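Local coordinates for protein prophage lambdalm01, antigen B (Listeria monocytogenes, PDB 4ACV) that is probably a phage tail terminator, a protein that caps the completed tail tube, and forms six-chain assemblies, at residues 92-97 / 120-125. Sequence-based numbering, arbitrary orientation.
Sequences KLVAVR and SICREL
With CG2 of V94 set anti to its own carbonyl carbon and SG of C122 likewise anti to its carbonyl carbon, the two side chains meet on the same face of the sheet, V94 CG2 lying 3.4 Å from C122 SG. CG of R97 lies between the backbone N and the carbonyl carbon (chi1 62°), and with a bend at chi3 (71°) the chain reaches across to strand 110-123, so that NH1 points its N-H almost straight (172°) at S120 OG, 3.3 Å away and in the guanidinium plane. The same NH1 has a salt bridge to E118, its stronger partner, while NE is paired with E47 of a neighbouring subunit; NH1 thus has two partners and NE a third. Between the antiparallel strands the backbone makes a classic beta bulge: V94 and A95 both face S120, whose carbonyl oxygen accepts V94 N at 2.7 Å and, weakly, A95 N at 3.3 Å. S120 N returns a bond to A95 O. The extra residue brings V94 to the face shared by K92, A95, S120 and C122. On the K92 side of the bulge the pairing is regular, K92 and C122 exchanging two bonds of 2.8 Å, K92 N to C122 O and C122 N to K92 O. On the other face L93 CD1 meets I121 CG1 at 4.2 Å, and L93 continues onto F85 and V119. The contact lies at the surface, where strand 91-99 borders strand 110-123; the latter pairs on with strand 55-66, whose Y58 touches I121 and whose E56 forms a salt bridge with R123.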
loop_
_atom_site.group_PDB
_atom_site.type_symbol
_atom_site.label_atom_id
_atom_site.label_comp_id
_atom_site.label_asym_id
_atom_site.label_seq_id
_atom_site.Cartn_x
_atom_site.Cartn_y
_atom_site.Cartn_z
ATOM N N LYS A 92 -19.687 -9.177 25.439
ATOM C CA LYS A 92 -20.344 -10.265 24.717
ATOM C C LYS A 92 -19.934 -10.369 23.251
ATOM O O LYS A 92 -19.945 -9.386 22.508
ATOM C CB LYS A 92 -21.865 -10.144 24.823
ATOM C CG LYS A 92 -22.436 -10.551 26.169
ATOM C CD LYS A 92 -22.111 -11.997 26.501
ATOM C CE LYS A 92 -22.702 -12.395 27.860
ATOM N NZ LYS A 92 -24.191 -12.553 27.829
ATOM N N LEU A 93 -19.574 -11.579 22.838
ATOM C CA LEU A 93 -19.296 -11.842 21.438
ATOM C C LEU A 93 -20.617 -11.819 20.672
ATOM O O LEU A 93 -21.561 -12.545 20.996
ATOM C CB LEU A 93 -18.598 -13.190 21.277
ATOM C CG LEU A 93 -18.342 -13.666 19.852
ATOM C CD1 LEU A 93 -17.269 -12.824 19.173
ATOM C CD2 LEU A 93 -17.942 -15.123 19.894
ATOM N N VAL A 94 -20.682 -10.964 19.662
ATOM C CA VAL A 94 -21.915 -10.739 18.925
ATOM C C VAL A 94 -21.868 -11.359 17.525
ATOM O O VAL A 94 -22.894 -11.767 16.984
ATOM C CB VAL A 94 -22.207 -9.229 18.840
ATOM C CG1 VAL A 94 -23.196 -8.936 17.752
ATOM C CG2 VAL A 94 -22.702 -8.733 20.178
ATOM N N ALA A 95 -20.675 -11.429 16.938
ATOM C CA ALA A 95 -20.519 -12.048 15.625
ATOM C C ALA A 95 -19.112 -12.562 15.378
ATOM O O ALA A 95 -18.124 -12.014 15.873
ATOM C CB ALA A 95 -20.939 -11.089 14.507
ATOM N N VAL A 96 -19.047 -13.637 14.607
ATOM C CA VAL A 96 -17.793 -14.184 14.146
ATOM C C VAL A 96 -17.934 -14.365 12.646
ATOM O O VAL A 96 -18.948 -14.858 12.168
ATOM C CB VAL A 96 -17.510 -15.547 14.783
ATOM C CG1 VAL A 96 -16.193 -16.117 14.264
ATOM C CG2 VAL A 96 -17.503 -15.435 16.301
ATOM N N ARG A 97 -16.932 -13.943 11.894
ATOM C CA ARG A 97 -16.984 -14.106 10.463
ATOM C C ARG A 97 -15.566 -14.255 9.937
ATOM O O ARG A 97 -14.603 -13.827 10.585
ATOM C CB ARG A 97 -17.706 -12.928 9.811
ATOM C CG ARG A 97 -17.012 -11.611 10.035
ATOM C CD ARG A 97 -17.731 -10.449 9.358
ATOM N NE ARG A 97 -18.989 -10.108 10.010
ATOM C CZ ARG A 97 -19.078 -9.476 11.176
ATOM N NH1 ARG A 97 -17.978 -9.140 11.838
ATOM N NH2 ARG A 97 -20.266 -9.194 11.692
ATOM N N SER A 120 -16.974 -9.411 16.360
ATOM C CA SER A 120 -17.612 -8.222 16.903
ATOM C C SER A 120 -18.013 -8.451 18.353
ATOM O O SER A 120 -18.707 -9.413 18.677
ATOM C CB SER A 120 -18.842 -7.850 16.084
ATOM O OG SER A 120 -18.506 -7.702 14.719
ATOM N N ILE A 121 -17.574 -7.555 19.223
ATOM C CA ILE A 121 -17.796 -7.706 20.650
ATOM C C ILE A 121 -18.481 -6.468 21.213
ATOM O O ILE A 121 -18.052 -5.339 20.951
ATOM C CB ILE A 121 -16.453 -7.964 21.395
ATOM C CG1 ILE A 121 -15.903 -9.351 21.029
ATOM C CG2 ILE A 121 -16.627 -7.796 22.900
ATOM C CD1 ILE A 121 -14.564 -9.676 21.637
ATOM N N CYS A 122 -19.555 -6.688 21.970
ATOM C CA CYS A 122 -20.294 -5.601 22.610
ATOM C C CYS A 122 -20.016 -5.490 24.112
ATOM O O CYS A 122 -19.858 -6.491 24.812
ATOM C CB CYS A 122 -21.802 -5.770 22.377
ATOM S SG CYS A 122 -22.328 -5.395 20.685
ATOM N N ARG A 123 -19.976 -4.263 24.609
ATOM C CA ARG A 123 -19.871 -4.059 26.047
ATOM C C ARG A 123 -21.039 -3.249 26.588
ATOM O O ARG A 123 -21.755 -2.593 25.836
ATOM C CB ARG A 123 -18.552 -3.387 26.396
ATOM C CG ARG A 123 -18.318 -2.084 25.668
ATOM C CD ARG A 123 -16.842 -1.739 25.695
ATOM N NE ARG A 123 -16.620 -0.327 25.446
ATOM C CZ ARG A 123 -16.355 0.188 24.253
ATOM N NH1 ARG A 123 -16.268 -0.608 23.197
ATOM N NH2 ARG A 123 -16.178 1.496 24.117
ATOM N N GLU A 124 -21.229 -3.315 27.902
ATOM C CA GLU A 124 -22.267 -2.552 28.581
ATOM C C GLU A 124 -22.074 -1.057 28.356
ATOM O O GLU A 124 -20.942 -0.572 28.316
ATOM C CB GLU A 124 -22.219 -2.844 30.081
ATOM C CG GLU A 124 -22.029 -4.318 30.425
ATOM C CD GLU A 124 -23.339 -5.089 30.507
ATOM O OE1 GLU A 124 -24.199 -4.722 31.341
ATOM O OE2 GLU A 124 -23.495 -6.069 29.745
ATOM N N LEU A 125 -23.178 -0.329 28.210
ATOM C CA LEU A 125 -23.117 1.125 28.107
ATOM C C LEU A 125 -23.961 1.767 29.203
ATOM O O LEU A 125 -23.552 1.826 30.366
ATOM C CB LEU A 125 -23.568 1.600 26.719
#